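Local coordinates for protein cytochrome c3 (Desulfuromonas acetoxidans, PDB 1HH5) that transfers electrons through three covalently bound c-type hemes, carrying them from a dehydrogenase to ferredoxin in sulfate respiration, at residues A[17-20]-A[21-25]; A[44-48]-A[49-53]. All blocks are in the same frame, centred on the assembly; numbering follows the deposited sequence.

Contact 1: residues A[17-20]-A[21-25]; sequences HKAH and AEKLG. With HEC (heme c), chain B.
Backbone hydrogen bonds run from Ala21 N to His17 O, Glu22 N to Lys18 O and Lys23 N to Ala19 O, with Leu24 N to His20 O the shortest at 2.9 Å: the i to i+4 ladder of the short helix 17-24, which ends where Gly25 takes a positive phi. Lys23 folds back over its own turn: extended as far as CE and bent at chi4 (55°), it brings NZ to Ala19 O at 3.2 Å and lays it beside Ala19 CB. This carbonyl is gripped twice, by Lys23 N and, from the opposite face of its plane, by NZ, which stands above that plane. His17, with CG anti to the backbone N (chi1 -174°), points NE2 at a heme iron 2.0 Å away, its ring edge-on to the porphyrin; His30 is the other axial ligand. Of this same heme, CBC lies 3.4 Å from His20 CD2 and CBB 3.5 Å from Ala21 CB. Leu24 turns CD1 toward the His20 ring, 4.3 Å from CD2. His20 itself ligates a second heme, its ND1 held by Asp16 O. One short helix carrying ligands for two irons is consistent with the closely packed hemes of the cytochrome c3/c7 family.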
loop_
_atom_site.group_PDB
_atom_site.type_symbol
_atom_site.label_atom_id
_atom_site.label_comp_id
_atom_site.label_asym_id
_atom_site.label_seq_id
_atom_site.Cartn_x
_atom_site.Cartn_y
_atom_site.Cartn_z
ATOM N N HIS A 17 6.401 4.172 0.898
ATOM C CA HIS A 17 7.115 3.200 0.084
ATOM C C HIS A 17 8.442 2.787 0.702
ATOM O O HIS A 17 8.780 1.604 0.728
ATOM C CB HIS A 17 7.338 3.792 -1.306
ATOM C CG HIS A 17 7.943 2.837 -2.286
ATOM N ND1 HIS A 17 9.247 2.906 -2.725
ATOM C CD2 HIS A 17 7.389 1.792 -2.947
ATOM C CE1 HIS A 17 9.437 1.927 -3.622
ATOM N NE2 HIS A 17 8.339 1.218 -3.796
ATOM N N LYS A 18 9.193 3.759 1.210
ATOM C CA LYS A 18 10.485 3.453 1.816
ATOM C C LYS A 18 10.359 2.570 3.053
ATOM O O LYS A 18 11.104 1.602 3.203
ATOM C CB LYS A 18 11.232 4.734 2.182
ATOM C CG LYS A 18 12.616 4.472 2.764
ATOM C CD LYS A 18 13.351 5.759 3.097
ATOM C CE LYS A 18 13.644 6.580 1.851
ATOM N NZ LYS A 18 14.447 5.826 0.844
ATOM N N ALA A 19 9.418 2.903 3.934
ATOM C CA ALA A 19 9.211 2.126 5.154
ATOM C C ALA A 19 8.845 0.680 4.824
ATOM O O ALA A 19 9.368 -0.250 5.430
ATOM C CB ALA A 19 8.118 2.765 6.010
ATOM N N HIS A 20 7.937 0.488 3.874
ATOM C CA HIS A 20 7.550 -0.869 3.485
ATOM C C HIS A 20 8.766 -1.635 2.948
ATOM O O HIS A 20 8.987 -2.792 3.294
ATOM C CB HIS A 20 6.466 -0.831 2.404
ATOM C CG HIS A 20 5.080 -0.619 2.933
ATOM N ND1 HIS A 20 4.606 0.578 3.421
ATOM C CD2 HIS A 20 4.046 -1.492 3.038
ATOM C CE1 HIS A 20 3.332 0.397 3.792
ATOM N NE2 HIS A 20 2.947 -0.845 3.578
ATOM N N ALA A 21 9.553 -0.982 2.102
ATOM C CA ALA A 21 10.732 -1.617 1.515
ATOM C C ALA A 21 11.744 -2.049 2.569
ATOM O O ALA A 21 12.344 -3.114 2.462
ATOM C CB ALA A 21 11.395 -0.666 0.515
ATOM N N GLU A 22 11.920 -1.219 3.589
ATOM C CA GLU A 22 12.866 -1.497 4.660
ATOM C C GLU A 22 12.481 -2.724 5.479
ATOM O O GLU A 22 13.342 -3.462 5.955
ATOM C CB GLU A 22 12.960 -0.285 5.581
ATOM C CG GLU A 22 14.019 -0.396 6.657
ATOM C CD GLU A 22 13.954 0.751 7.636
ATOM O OE1 GLU A 22 13.017 0.772 8.460
ATOM O OE2 GLU A 22 14.826 1.642 7.571
ATOM N N LYS A 23 11.179 -2.939 5.634
ATOM C CA LYS A 23 10.679 -4.056 6.414
ATOM C C LYS A 23 10.454 -5.334 5.622
ATOM O O LYS A 23 10.590 -6.429 6.154
ATOM C CB LYS A 23 9.362 -3.666 7.087
ATOM C CG LYS A 23 9.454 -2.408 7.930
ATOM C CD LYS A 23 8.138 -2.091 8.612
ATOM C CE LYS A 23 8.263 -0.815 9.423
ATOM N NZ LYS A 23 8.735 0.304 8.556
ATOM N N LEU A 24 10.131 -5.198 4.346
ATOM C CA LEU A 24 9.829 -6.366 3.536
ATOM C C LEU A 24 10.827 -6.724 2.454
ATOM O O LEU A 24 11.009 -7.898 2.145
ATOM C CB LEU A 24 8.454 -6.179 2.901
ATOM C CG LEU A 24 7.336 -5.920 3.909
ATOM C CD1 LEU A 24 6.198 -5.177 3.237
ATOM C CD2 LEU A 24 6.871 -7.243 4.493
ATOM N N GLY A 25 11.469 -5.719 1.875
ATOM C CA GLY A 25 12.408 -5.991 0.802
ATOM C C GLY A 25 11.624 -5.878 -0.489
ATOM O O GLY A 25 10.420 -6.126 -0.505
HETATM FE FE HEC B . 8.177 -0.361 -5.012
HETATM C CHA HEC B . 6.599 1.690 -7.282
HETATM C CHB HEC B . 11.182 0.261 -6.551
HETATM C CHC HEC B . 9.812 -2.080 -2.530
HETATM C CHD HEC B . 5.181 -1.308 -3.770
HETATM N NA HEC B . 8.746 0.709 -6.582
HETATM C C1A HEC B . 7.963 1.477 -7.429
HETATM C C2A HEC B . 8.741 1.988 -8.542
HETATM C C3A HEC B . 10.025 1.592 -8.335
HETATM C C4A HEC B . 10.034 0.819 -7.109
HETATM C CMA HEC B . 11.221 1.866 -9.254
HETATM C CAA HEC B . 8.187 2.678 -9.791
HETATM C CBA HEC B . 8.855 3.962 -10.272
HETATM C CGA HEC B . 8.553 5.158 -9.391
HETATM O O1A HEC B . 8.883 5.118 -8.186
HETATM O O2A HEC B . 7.987 6.146 -9.909
HETATM N NB HEC B . 10.063 -0.829 -4.635
HETATM C C1B HEC B . 11.198 -0.528 -5.416
HETATM C C2B HEC B . 12.407 -1.023 -4.809
HETATM C C3B HEC B . 12.040 -1.577 -3.620
HETATM C C4B HEC B . 10.583 -1.504 -3.532
HETATM C CMB HEC B . 13.802 -1.047 -5.439
HETATM C CAB HEC B . 12.989 -2.143 -2.578
HETATM C CBB HEC B . 13.894 -1.084 -1.952
HETATM N NC HEC B . 7.609 -1.504 -3.505
HETATM C C1C HEC B . 8.403 -2.111 -2.544
HETATM C C2C HEC B . 7.591 -2.860 -1.612
HETATM C C3C HEC B . 6.289 -2.722 -2.040
HETATM C C4C HEC B . 6.314 -1.841 -3.180
HETATM C CMC HEC B . 8.105 -3.671 -0.427
HETATM C CAC HEC B . 5.030 -3.367 -1.455
HETATM C CBC HEC B . 4.729 -2.908 -0.030
HETATM N ND HEC B . 6.306 0.135 -5.404
HETATM C C1D HEC B . 5.163 -0.365 -4.794
HETATM C C2D HEC B . 3.970 0.268 -5.322
HETATM C C3D HEC B . 4.366 1.134 -6.280
HETATM C C4D HEC B . 5.821 1.044 -6.335
HETATM C CMD HEC B . 2.531 0.072 -4.862
HETATM C CAD HEC B . 3.472 2.119 -7.025
HETATM C CBD HEC B . 3.493 3.469 -6.311
HETATM C CGD HEC B . 2.676 4.527 -7.032
HETATM O O1D HEC B . 1.433 4.529 -6.902
HETATM O O2D HEC B . 3.286 5.354 -7.740
#

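Contact 2: residues A[44-48]-A[49-53]. With HEC (heme c), chain C.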
loop_
_atom_site.group_PDB
_atom_site.type_symbol
_atom_site.label_atom_id
_atom_site.label_comp_id
_atom_site.label_asym_id
_atom_site.label_seq_id
_atom_site.Cartn_x
_atom_site.Cartn_y
_atom_site.Cartn_z
ATOM N N ALA A 44 -6.046 -1.940 -4.542
ATOM C CA ALA A 44 -5.714 -1.567 -3.171
ATOM C C ALA A 44 -6.504 -2.359 -2.129
ATOM O O ALA A 44 -5.956 -2.751 -1.096
ATOM C CB ALA A 44 -5.939 -0.068 -2.974
ATOM N N HIS A 45 -7.784 -2.603 -2.405
ATOM C CA HIS A 45 -8.627 -3.343 -1.470
ATOM C C HIS A 45 -8.385 -4.829 -1.561
ATOM O O HIS A 45 -8.988 -5.615 -0.830
ATOM C CB HIS A 45 -10.100 -3.033 -1.723
ATOM C CG HIS A 45 -10.475 -1.626 -1.388
ATOM N ND1 HIS A 45 -11.701 -1.064 -1.662
ATOM C CD2 HIS A 45 -9.756 -0.656 -0.768
ATOM C CE1 HIS A 45 -11.684 0.201 -1.210
ATOM N NE2 HIS A 45 -10.525 0.495 -0.657
ATOM N N LYS A 46 -7.496 -5.208 -2.470
ATOM C CA LYS A 46 -7.157 -6.609 -2.641
ATOM C C LYS A 46 -5.655 -6.846 -2.519
ATOM O O LYS A 46 -5.023 -6.382 -1.570
ATOM C CB LYS A 46 -7.661 -7.124 -3.989
ATOM C CG LYS A 46 -8.538 -8.353 -3.876
ATOM C CD LYS A 46 -7.775 -9.522 -3.262
ATOM C CE LYS A 46 -8.673 -10.733 -3.090
ATOM N NZ LYS A 46 -9.826 -10.414 -2.197
ATOM N N ASP A 47 -5.097 -7.550 -3.497
ATOM C CA ASP A 47 -3.690 -7.934 -3.517
ATOM C C ASP A 47 -2.600 -6.869 -3.484
ATOM O O ASP A 47 -1.511 -7.136 -2.986
ATOM C CB ASP A 47 -3.443 -8.855 -4.713
ATOM C CG ASP A 47 -4.198 -10.161 -4.604
ATOM O OD1 ASP A 47 -4.422 -10.638 -3.470
ATOM O OD2 ASP A 47 -4.561 -10.721 -5.657
ATOM N N ALA A 48 -2.860 -5.679 -4.012
ATOM C CA ALA A 48 -1.823 -4.651 -4.001
ATOM C C ALA A 48 -1.558 -4.069 -2.610
ATOM O O ALA A 48 -0.442 -3.631 -2.324
ATOM C CB ALA A 48 -2.176 -3.527 -4.987
ATOM N N CYS A 49 -2.568 -4.084 -1.740
ATOM C CA CYS A 49 -2.409 -3.524 -0.395
ATOM C C CYS A 49 -3.014 -4.303 0.776
ATOM O O CYS A 49 -2.301 -4.824 1.642
ATOM C CB CYS A 49 -2.998 -2.110 -0.347
ATOM S SG CYS A 49 -2.277 -0.896 -1.495
ATOM N N LYS A 50 -4.342 -4.349 0.800
ATOM C CA LYS A 50 -5.094 -4.979 1.881
ATOM C C LYS A 50 -4.785 -6.442 2.207
ATOM O O LYS A 50 -4.601 -6.798 3.374
ATOM C CB LYS A 50 -6.592 -4.814 1.602
ATOM C CG LYS A 50 -7.505 -5.232 2.738
ATOM C CD LYS A 50 -8.951 -4.957 2.365
ATOM C CE LYS A 50 -9.908 -5.535 3.383
ATOM N NZ LYS A 50 -9.663 -4.990 4.749
ATOM N N THR A 51 -4.739 -7.292 1.191
ATOM C CA THR A 51 -4.465 -8.705 1.423
ATOM C C THR A 51 -3.225 -8.955 2.281
ATOM O O THR A 51 -3.266 -9.750 3.212
ATOM C CB THR A 51 -4.317 -9.471 0.098
ATOM O OG1 THR A 51 -5.503 -9.290 -0.684
ATOM C CG2 THR A 51 -4.121 -10.959 0.367
ATOM N N CYS A 52 -2.114 -8.290 1.980
ATOM C CA CYS A 52 -0.916 -8.501 2.784
ATOM C C CYS A 52 -1.105 -8.064 4.233
ATOM O O CYS A 52 -0.584 -8.697 5.153
ATOM C CB CYS A 52 0.277 -7.747 2.199
ATOM S SG CYS A 52 1.757 -7.888 3.244
ATOM N N HIS A 53 -1.838 -6.972 4.435
ATOM C CA HIS A 53 -2.079 -6.455 5.778
ATOM C C HIS A 53 -2.784 -7.453 6.696
ATOM O O HIS A 53 -2.662 -7.377 7.912
ATOM C CB HIS A 53 -2.886 -5.154 5.706
ATOM C CG HIS A 53 -2.102 -3.981 5.197
ATOM N ND1 HIS A 53 -2.633 -2.727 4.992
ATOM C CD2 HIS A 53 -0.792 -3.884 4.859
ATOM C CE1 HIS A 53 -1.655 -1.927 4.545
ATOM N NE2 HIS A 53 -0.512 -2.574 4.444
HETATM FE FE HEC C . 1.231 -1.704 4.070
HETATM C CHA HEC C . 1.694 -0.814 7.340
HETATM C CHB HEC C . -0.450 1.286 3.517
HETATM C CHC HEC C . 0.825 -2.530 0.801
HETATM C CHD HEC C . 2.812 -4.688 4.621
HETATM N NA HEC C . 0.740 -0.132 5.166
HETATM C C1A HEC C . 0.980 0.057 6.524
HETATM C C2A HEC C . 0.323 1.269 6.989
HETATM C C3A HEC C . -0.279 1.862 5.928
HETATM C C4A HEC C . 0.009 1.016 4.793
HETATM C CMA HEC C . -1.155 3.116 5.935
HETATM C CAA HEC C . 0.194 1.655 8.430
HETATM C CBA HEC C . 1.036 2.818 8.929
HETATM C CGA HEC C . 2.501 2.676 8.594
HETATM O O1A HEC C . 2.918 3.164 7.520
HETATM O O2A HEC C . 3.234 2.068 9.402
HETATM N NB HEC C . 0.377 -0.818 2.525
HETATM C C1B HEC C . -0.279 0.405 2.450
HETATM C C2B HEC C . -0.743 0.671 1.109
HETATM C C3B HEC C . -0.328 -0.354 0.340
HETATM C C4B HEC C . 0.348 -1.288 1.223
HETATM C CMB HEC C . -1.687 1.793 0.704
HETATM C CAB HEC C . -0.510 -0.561 -1.163
HETATM C CBB HEC C . -0.006 0.597 -2.018
HETATM N NC HEC C . 1.633 -3.305 2.961
HETATM C C1C HEC C . 1.384 -3.489 1.631
HETATM C C2C HEC C . 1.828 -4.807 1.196
HETATM C C3C HEC C . 2.385 -5.435 2.276
HETATM C C4C HEC C . 2.271 -4.487 3.362
HETATM C CMC HEC C . 1.637 -5.372 -0.195
HETATM C CAC HEC C . 3.007 -6.828 2.418
HETATM C CBC HEC C . 3.542 -7.511 1.162
HETATM N ND HEC C . 2.078 -2.554 5.604
HETATM C C1D HEC C . 2.769 -3.754 5.648
HETATM C C2D HEC C . 3.403 -3.944 6.943
HETATM C C3D HEC C . 2.972 -2.941 7.714
HETATM C C4D HEC C . 2.200 -2.041 6.899
HETATM C CMD HEC C . 4.392 -5.026 7.393
HETATM C CAD HEC C . 3.141 -2.963 9.216
HETATM C CBD HEC C . 4.196 -2.053 9.772
HETATM C CGD HEC C . 4.667 -2.511 11.132
HETATM O O1D HEC C . 3.812 -2.939 11.934
HETATM O O2D HEC C . 5.886 -2.442 11.398
#
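Cys49, the N-cap residue of helix 50-53, sets its CB 3.1 Å from Ala44 O and its SG 4.0 Å from Ala44 CB. Its N makes a weak hydrogen bond to Lys46 O, closing the type I turn 46-49. With SG anti to its carbonyl carbon (chi1 -59°), Cys49 reaches heme atom CAB in a thioether bond. Lys50 N donates to Ala44 O at 3.0 Å, nearly straight, while the aliphatic chain runs past the backbone of His45, CD 3.3 Å from His45 O. Thr51 N donates a hydrogen bond to Lys46 O at 2.9 Å, from above the carbonyl plane. The Thr51 side chain lies alongside that of Asp47, and the Lys46 chain passes at a slant, CD 3.4 Å from Thr51 OG1. Cys49 to His53 form the CXXCH heme-binding motif of c-type cytochromes; Ala44, ending helix 41-44, and Lys46, in the loop after it, supply carbonyls for its first turn. Cys52 instead sets SG anti to the backbone N (chi1 176°), meeting the other vinyl-derived carbon, CAC, at 1.8 Å. His53 brings NE2 2.0 Å from the iron, whose other ligand is His20; Cys49 O lies over one ring face, and Pro59 O accepts from ND1.

How the contacts relate
Both contacts are local and follow in series, neither nesting nor crossing. From the N terminus the chain makes the hairpin of strands 3-6 and 13-16, then enters helix 17-24, where contact 1 ties successive turns together. It continues through the CXXCH segment of the first heme, which ends at His30, and through helix 41-44 to contact 2, where a tight loop folds onto the start of helix 50-53. The centres are about 15 Å apart, yet the two meet at one heme: His20 and His53 hold its iron between them, their NE2 atoms 4.0 Å apart. From this shared heme, contact 1 leads on to the first heme and contact 2, through His45, to the third.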